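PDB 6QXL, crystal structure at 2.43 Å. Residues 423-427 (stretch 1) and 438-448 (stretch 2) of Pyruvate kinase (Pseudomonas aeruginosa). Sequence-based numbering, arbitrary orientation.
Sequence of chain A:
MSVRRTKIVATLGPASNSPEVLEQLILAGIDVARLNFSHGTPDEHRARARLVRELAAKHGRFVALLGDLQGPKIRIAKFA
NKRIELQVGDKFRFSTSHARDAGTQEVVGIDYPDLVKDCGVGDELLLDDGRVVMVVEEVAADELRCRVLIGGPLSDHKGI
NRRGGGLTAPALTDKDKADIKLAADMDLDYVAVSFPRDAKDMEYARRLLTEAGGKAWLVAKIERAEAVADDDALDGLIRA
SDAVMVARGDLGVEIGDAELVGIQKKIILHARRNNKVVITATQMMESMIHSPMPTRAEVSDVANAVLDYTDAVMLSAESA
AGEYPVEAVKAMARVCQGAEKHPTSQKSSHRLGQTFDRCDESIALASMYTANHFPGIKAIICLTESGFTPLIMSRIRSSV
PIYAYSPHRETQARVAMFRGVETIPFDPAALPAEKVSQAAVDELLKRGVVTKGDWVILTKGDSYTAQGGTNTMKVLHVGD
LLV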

# COMPACT_ATOMS: atom_id res chain seq x y z
N THR A 423 -28.63 18.34 11.57
CA THR A 423 -28.71 19.57 12.35
C THR A 423 -29.36 19.31 13.71
O THR A 423 -30.38 18.61 13.81
CB THR A 423 -29.57 20.60 11.65
OG1 THR A 423 -29.06 20.84 10.35
CG2 THR A 423 -29.53 21.88 12.40
N ILE A 424 -28.75 19.88 14.74
CA ILE A 424 -29.34 19.95 16.06
C ILE A 424 -29.35 21.42 16.49
O ILE A 424 -28.29 21.97 16.79
CB ILE A 424 -28.55 19.15 17.10
CG1 ILE A 424 -28.46 17.66 16.72
CG2 ILE A 424 -29.18 19.33 18.47
CD1 ILE A 424 -29.69 16.85 16.95
N PRO A 425 -30.53 22.07 16.54
CA PRO A 425 -30.54 23.48 16.96
C PRO A 425 -30.14 23.59 18.43
O PRO A 425 -30.59 22.76 19.27
CB PRO A 425 -31.99 23.92 16.74
CG PRO A 425 -32.63 22.82 15.97
CD PRO A 425 -31.89 21.56 16.33
N PHE A 426 -29.26 24.55 18.72
CA PHE A 426 -28.59 24.62 20.00
C PHE A 426 -27.85 25.94 20.11
O PHE A 426 -27.22 26.39 19.14
CB PHE A 426 -27.62 23.44 20.11
CG PHE A 426 -26.99 23.27 21.46
CD1 PHE A 426 -25.77 23.85 21.72
CD2 PHE A 426 -27.58 22.43 22.44
CE1 PHE A 426 -25.14 23.66 22.96
CE2 PHE A 426 -26.95 22.22 23.64
CZ PHE A 426 -25.73 22.81 23.90
N ASP A 427 -27.98 26.57 21.28
CA ASP A 427 -27.33 27.85 21.56
C ASP A 427 -26.49 27.74 22.81
O ASP A 427 -26.99 27.94 23.92
CB ASP A 427 -28.35 28.99 21.72
CG ASP A 427 -27.68 30.36 21.69
OD1 ASP A 427 -26.42 30.42 21.62
OD2 ASP A 427 -28.41 31.38 21.74
N GLN A 438 -23.20 18.62 28.95
CA GLN A 438 -24.31 17.70 29.26
C GLN A 438 -25.60 18.13 28.56
O GLN A 438 -26.45 17.30 28.27
CB GLN A 438 -24.54 17.60 30.77
CG GLN A 438 -25.66 16.64 31.20
CD GLN A 438 -25.38 15.18 30.88
OE1 GLN A 438 -24.36 14.63 31.31
NE2 GLN A 438 -26.29 14.52 30.15
N ALA A 439 -25.73 19.42 28.27
CA ALA A 439 -26.87 19.92 27.53
C ALA A 439 -26.87 19.36 26.10
O ALA A 439 -27.89 18.86 25.61
CB ALA A 439 -26.88 21.45 27.51
N ALA A 440 -25.71 19.43 25.45
CA ALA A 440 -25.52 18.84 24.12
C ALA A 440 -25.77 17.33 24.14
O ALA A 440 -26.49 16.80 23.31
CB ALA A 440 -24.14 19.14 23.59
N VAL A 441 -25.22 16.63 25.11
CA VAL A 441 -25.46 15.20 25.20
C VAL A 441 -26.94 14.89 25.42
O VAL A 441 -27.44 13.86 24.97
CB VAL A 441 -24.56 14.58 26.28
CG1 VAL A 441 -24.89 13.11 26.54
CG2 VAL A 441 -23.11 14.73 25.85
N ASP A 442 -27.64 15.78 26.12
CA ASP A 442 -29.08 15.58 26.35
C ASP A 442 -29.87 15.53 25.05
O ASP A 442 -30.72 14.66 24.86
CB ASP A 442 -29.66 16.65 27.30
CG ASP A 442 -29.36 16.36 28.77
OD1 ASP A 442 -29.19 15.19 29.15
OD2 ASP A 442 -29.25 17.33 29.56
N GLU A 443 -29.54 16.45 24.14
CA GLU A 443 -30.18 16.49 22.83
C GLU A 443 -30.09 15.15 22.08
O GLU A 443 -31.03 14.76 21.39
CB GLU A 443 -29.56 17.61 21.98
CG GLU A 443 -29.83 19.02 22.51
CD GLU A 443 -31.27 19.46 22.33
OE1 GLU A 443 -31.73 19.41 21.21
OE2 GLU A 443 -31.93 19.86 23.31
N LEU A 444 -28.98 14.44 22.21
CA LEU A 444 -28.87 13.13 21.59
C LEU A 444 -29.59 12.04 22.37
O LEU A 444 -30.12 11.10 21.79
CB LEU A 444 -27.40 12.74 21.36
CG LEU A 444 -26.54 13.66 20.50
CD1 LEU A 444 -25.18 13.02 20.34
CD2 LEU A 444 -27.17 13.92 19.13
N LEU A 445 -29.59 12.15 23.69
CA LEU A 445 -30.36 11.21 24.52
C LEU A 445 -31.86 11.32 24.25
O LEU A 445 -32.53 10.28 24.14
CB LEU A 445 -30.07 11.45 25.99
CG LEU A 445 -28.73 10.91 26.49
CD1 LEU A 445 -28.32 11.72 27.73
CD2 LEU A 445 -28.81 9.38 26.76
N LYS A 446 -32.37 12.55 24.12
CA LYS A 446 -33.78 12.77 23.74
C LYS A 446 -34.13 11.98 22.48
O LYS A 446 -35.15 11.31 22.43
CB LYS A 446 -34.07 14.26 23.46
CG LYS A 446 -34.24 15.15 24.65
CD LYS A 446 -34.39 16.61 24.21
CE LYS A 446 -34.46 17.49 25.43
NZ LYS A 446 -35.07 18.86 25.22
N ARG A 447 -33.25 12.03 21.48
CA ARG A 447 -33.53 11.45 20.18
C ARG A 447 -33.19 9.98 20.11
O ARG A 447 -33.42 9.35 19.08
CB ARG A 447 -32.80 12.23 19.10
CG ARG A 447 -33.19 13.71 19.06
CD ARG A 447 -32.31 14.45 18.09
NE ARG A 447 -32.76 15.79 17.75
CZ ARG A 447 -32.65 16.86 18.52
NH1 ARG A 447 -32.15 16.79 19.75
NH2 ARG A 447 -33.05 18.05 18.04
N GLY A 448 -32.65 9.40 21.18
CA GLY A 448 -32.34 7.98 21.19
C GLY A 448 -31.14 7.59 20.36
O GLY A 448 -30.95 6.41 20.09

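Strand 423-425 and Phe426, just beyond it, lie against helix 438-446, the axes of strand and helix 10.1 Å apart at closest approach and their N-to-C directions 121° apart. No hydrogen bond crosses between the stretches; the contact rests on the fit of side chains and buries 308 Å², both sides summed. Two residues of stretch 1, Ile424 and Phe426, direct their CA-to-CB bonds toward the helix, while Thr423 points away, the alternation expected of an extended chain.

Phe426 reaches the helix where the side chains are smallest. With chi1 at -172° (t), its ring comes down beside Ala439 and Ala440: CE2 lies 3.9 Å from Ala439 CB, and CZ lies 4.0 Å from Ala440 CB. Two methyl groups leave a shallow hollow in which the ring can approach the backbone itself, with Phe426 CE2 3.5 Å from Ala440 N and 3.8 Å from Ala439 C, the latter at the ring edge. One turn on, the aliphatic part of Glu443 borders the same ring, its CG 4.1 Å from Phe426 CD2.

Ile424 is the second bump, and it is buried. Its CG2 lies 3.7 Å from Glu443 OE1, and CD1, at the end of an m, m side chain, reaches Leu444 and Arg447. Leu444 sets off sideways from the helix, but its end comes nearer, bringing CD2 to 4.4 Å from Ile424 CD1, a loose apolar contact. Much tighter is the approach of Ile424 CD1 to Arg447 NE, 3.3 Å, with the methyl over one face of the guanidinium. A flat, delocalised group can receive a methyl in this way without giving up the hydrogen bonds made in its plane.

The guanidinium that Ile424 packs on is itself hydrogen-bonded. Arg447 NH1 donates to Glu443 O at 2.8 Å and to Glu443 OE1 at 3.0 Å, the second bond forming part of a salt bridge, and the arginine, extended through chi2 and chi3, runs back along the last turn. Its charge is thus paired within the helix stretch, and the side chain can offer a surface to the strand. Pro425, set sideways, adds a smaller contact at the margin, its CD 4.1 Å from Arg447 NH2; its phi of -67° is within the range the ring allows, and it has no backbone N-H to donate. Beyond Arg447, Gly448 takes a positive phi, which glycine accommodates easily, and closes the helix in a Schellman motif.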